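PDB 6GUO: siderophore enterobactin esterase from Emericella nidulans, which hydrolyses the ester bonds of the bacterial siderophore enterobactin, allowing iron to be released inside the cell, but does not hydrolyse triacetylfusarinine C. Local coordinates for the interface of chains A and B. Numbering follows the deposited sequence. Chains: chain A/B, Putative siderophore-degrading esterase (Eurofung).

Contact 1: the interface of chains A and B. Residues chain A 10, 13-14; chain B 20, 32, 34, 64-65.
A:Ala14 sits against B:Asp34 where the N-terminal arm of one subunit crosses onto the other in this homodimeric alpha/beta-hydrolase of the esterase D family. The backbone N of A:Ala14 donates to OD2 of the B:Asp34 carboxylate at 3.0 Å. It arrives on the syn side, 33° out of the carboxylate plane. The second carboxylate oxygen, OD1, is held from within chain B. The amide NE2 of B:Gln32 donates to it at 3.0 Å, along the syn lone pair and nearly in the amide plane. With one donor on each oxygen, the rotation of the carboxylate is restrained, and its charged form would be expected to be favoured. B:Gln32 gets there with CG anti to the backbone N (chi1 175°) and an extended chain beyond.

The same extended chain is crossed at about a right angle by the side chain of A:Ile10. The methyl CD1 of A:Ile10 lies 3.8 Å from the amide oxygen OE1 of B:Gln32 and also touches CG. The CG1 of A:Ile10 packs on B:Ala20. The methyl CB of A:Ala14 leans on the carboxylate and reaches CD2 of B:Phe64 at 3.7 Å. CB of B:Asp34 lies 3.4 Å above the ring plane of B:Phe64, over its centre. CB of A:Ala14 is on the same side of that ring, near its CD2 rim.

At the arm's strand 6-10, A:Ile10 forms an antiparallel bridge with B:Ala20 of strand 18-24. The N of A:Ile10 donates to O of B:Ala20 at 3.0 Å, from above the carbonyl plane. A water stands in for the return bond. It lies 2.7 Å from O of A:Ile10 and 2.8 Å from N of B:Ala20.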
# COMPACT_ATOMS: atom_id res chain seq x y z
N ILE A 10 3.57 -24.19 -1.30
CA ILE A 10 2.38 -24.13 -0.45
C ILE A 10 1.34 -23.19 -1.03
O ILE A 10 1.68 -22.25 -1.76
CB ILE A 10 2.71 -23.68 0.99
CG1 ILE A 10 3.46 -22.34 1.00
CG2 ILE A 10 3.51 -24.76 1.71
CD1 ILE A 10 3.38 -21.61 2.32
N GLY A 13 -0.53 -19.32 0.90
CA GLY A 13 0.48 -18.36 1.33
C GLY A 13 -0.17 -17.07 1.82
O GLY A 13 -1.10 -17.10 2.62
N ALA A 14 0.30 -15.93 1.30
CA ALA A 14 -0.25 -14.62 1.66
C ALA A 14 -1.61 -14.33 1.02
O ALA A 14 -2.31 -13.41 1.46
CB ALA A 14 0.75 -13.52 1.32
N ALA B 20 4.16 -19.36 -3.41
CA ALA B 20 4.75 -19.41 -2.07
C ALA B 20 5.41 -20.74 -1.81
O ALA B 20 5.00 -21.77 -2.35
CB ALA B 20 3.69 -19.13 -1.02
N GLN B 32 8.29 -18.88 5.55
CA GLN B 32 7.39 -18.80 4.40
C GLN B 32 7.89 -17.68 3.50
O GLN B 32 8.01 -16.53 3.95
CB GLN B 32 5.97 -18.49 4.85
CG GLN B 32 4.97 -18.28 3.72
CD GLN B 32 3.56 -18.05 4.24
OE1 GLN B 32 3.00 -18.90 4.92
NE2 GLN B 32 2.99 -16.89 3.91
N ASP B 34 6.96 -15.64 0.04
CA ASP B 34 5.93 -15.31 -0.96
C ASP B 34 6.65 -14.55 -2.06
O ASP B 34 7.42 -13.63 -1.78
CB ASP B 34 4.84 -14.43 -0.35
CG ASP B 34 3.90 -15.20 0.56
OD1 ASP B 34 4.09 -15.14 1.79
OD2 ASP B 34 2.97 -15.87 0.04
N PHE B 64 3.94 -8.12 1.64
CA PHE B 64 4.02 -8.75 0.31
C PHE B 64 3.02 -8.18 -0.70
O PHE B 64 3.38 -7.83 -1.83
CB PHE B 64 3.79 -10.26 0.45
CG PHE B 64 3.73 -11.00 -0.85
CD1 PHE B 64 4.85 -11.11 -1.66
CD2 PHE B 64 2.55 -11.61 -1.26
CE1 PHE B 64 4.80 -11.79 -2.86
CE2 PHE B 64 2.49 -12.29 -2.47
CZ PHE B 64 3.62 -12.39 -3.26
N LEU B 65 1.76 -8.12 -0.28
CA LEU B 65 0.67 -7.68 -1.16
C LEU B 65 0.74 -6.18 -1.50
O LEU B 65 0.46 -5.79 -2.62
CB LEU B 65 -0.69 -8.03 -0.55
CG LEU B 65 -0.94 -9.51 -0.24
CD1 LEU B 65 -2.29 -9.66 0.45
CD2 LEU B 65 -0.88 -10.36 -1.49
O HOH W 1 2.33 -21.27 -4.16

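Contact 2: the interface of chains A and B. Residues chain A 23-26, 31, 137; chain B 5-6.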
# COMPACT_ATOMS: atom_id res chain seq x y z
N ILE A 23 -18.93 -11.76 -12.85
CA ILE A 23 -20.36 -11.44 -12.95
C ILE A 23 -20.62 -11.06 -14.40
O ILE A 23 -20.22 -9.99 -14.86
CB ILE A 23 -20.78 -10.30 -11.99
CG1 ILE A 23 -20.30 -10.59 -10.56
CG2 ILE A 23 -22.30 -10.14 -12.01
CD1 ILE A 23 -20.47 -9.45 -9.58
N ALA A 24 -21.28 -11.97 -15.12
CA ALA A 24 -21.55 -11.79 -16.55
C ALA A 24 -22.99 -11.36 -16.74
O ALA A 24 -23.86 -11.75 -15.97
CB ALA A 24 -21.27 -13.09 -17.30
N GLY A 25 -23.23 -10.57 -17.79
CA GLY A 25 -24.57 -10.06 -18.09
C GLY A 25 -24.57 -8.80 -18.93
O GLY A 25 -25.35 -8.68 -19.87
N LYS A 26 -23.69 -7.85 -18.60
CA LYS A 26 -23.60 -6.58 -19.32
C LYS A 26 -22.92 -6.77 -20.67
O LYS A 26 -21.98 -7.56 -20.79
CB LYS A 26 -22.84 -5.54 -18.50
CG LYS A 26 -23.02 -4.11 -18.99
CD LYS A 26 -22.07 -3.14 -18.31
CE LYS A 26 -22.40 -1.70 -18.66
NZ LYS A 26 -23.61 -1.21 -17.94
N TYR A 31 -17.82 -8.34 -15.15
CA TYR A 31 -17.08 -7.72 -14.07
C TYR A 31 -16.36 -8.82 -13.30
O TYR A 31 -16.73 -9.99 -13.36
CB TYR A 31 -18.02 -6.97 -13.14
CG TYR A 31 -18.61 -5.73 -13.76
CD1 TYR A 31 -17.87 -4.57 -13.88
CD2 TYR A 31 -19.92 -5.73 -14.25
CE1 TYR A 31 -18.40 -3.42 -14.46
CE2 TYR A 31 -20.47 -4.59 -14.82
CZ TYR A 31 -19.71 -3.44 -14.93
OH TYR A 31 -20.25 -2.31 -15.51
N PHE A 137 -25.53 -1.19 -10.04
CA PHE A 137 -24.92 -2.53 -10.05
C PHE A 137 -24.26 -2.87 -8.71
O PHE A 137 -24.47 -3.96 -8.17
CB PHE A 137 -23.91 -2.63 -11.20
CG PHE A 137 -23.10 -3.89 -11.21
CD1 PHE A 137 -23.69 -5.11 -11.53
CD2 PHE A 137 -21.74 -3.87 -10.91
CE1 PHE A 137 -22.95 -6.28 -11.55
CE2 PHE A 137 -20.99 -5.03 -10.93
CZ PHE A 137 -21.59 -6.24 -11.25
N TRP B 5 -27.78 -11.36 -14.35
CA TRP B 5 -26.40 -11.45 -13.93
C TRP B 5 -26.11 -12.88 -13.53
O TRP B 5 -26.89 -13.50 -12.81
CB TRP B 5 -26.13 -10.52 -12.74
CG TRP B 5 -26.44 -9.10 -13.03
CD1 TRP B 5 -27.54 -8.41 -12.61
CD2 TRP B 5 -25.66 -8.19 -13.80
NE1 TRP B 5 -27.49 -7.11 -13.08
CE2 TRP B 5 -26.34 -6.95 -13.81
CE3 TRP B 5 -24.44 -8.29 -14.49
CZ2 TRP B 5 -25.85 -5.82 -14.47
CZ3 TRP B 5 -23.96 -7.17 -15.15
CH2 TRP B 5 -24.66 -5.95 -15.13
N ALA B 6 -24.99 -13.40 -14.01
CA ALA B 6 -24.56 -14.75 -13.70
C ALA B 6 -23.26 -14.66 -12.92
O ALA B 6 -22.26 -14.19 -13.46
CB ALA B 6 -24.36 -15.54 -14.97
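The indole of B:Trp5 packs against the ring of A:Phe137 and probably anchors the start of the N-terminal arm on the partner subunit of this esterase D family alpha/beta-hydrolase. The side chains cross obliquely. The two ring planes are inclined by about 49°. Both CD1 and CE1 of A:Phe137 lie about 3.7 Å above the indole plane of B:Trp5, with CE1 offset toward the rim, so the phenyl meets the indole face with its CD1-CE1 side. CD1 of A:Phe137 comes to 3.7 Å from CZ2 of B:Trp5, and CE1 lies over the CE3 and CZ3 side.

On A:Phe137, CG is anti to the backbone N (chi1 173°), which carries the ring away from helix 131-150 toward the arm. Its setting is backed within chain A. One face meets CE2 of A:Tyr31, and the methyl CG2 of A:Ile23 lies at the ring's edge, in its plane. That methyl also reaches the indole, 3.8 Å from CE3 of B:Trp5, and so bridges the two aromatic groups.

Farther out, the benzo end of B:Trp5 meets the loop after strand 18-24. CH2 of the indole is 3.8 Å from CB of A:Lys26, a poorly ordered residue. The backbone N of A:Lys26 stands near CZ3, and CA of A:Gly25 touches CE3.

The polar rim is backbone pairing. A:Ala24 at the end of strand 18-24 and B:Ala6 at the start of strand 6-10, next to B:Trp5, form an antiparallel bridge. N of A:Ala24 donates to O of B:Ala6 at 2.9 Å, tilted 25° from the carbonyl plane. The return bond runs from N of B:Ala6 to O of A:Ala24 at 2.8 Å and lies in the carbonyl plane.

Contact 1 and contact 2 lie about 31 Å apart, measured between the centres of their C-alpha atoms. In both, strand 6-10 of one subunit pairs with strand 18-24 of the other, with the chains exchanged, and strand 31-36 contributes. Helix 60-77 joins in contact 1, helix 131-150 in contact 2. Contact 1 samples the end of the arm strand and the loop that follows it, and contact 2 its start. By two-fold symmetry each arm makes both contacts with the partner subunit, so each contact occurs twice. The arms are thus exchanged reciprocally, which fits the known homodimer.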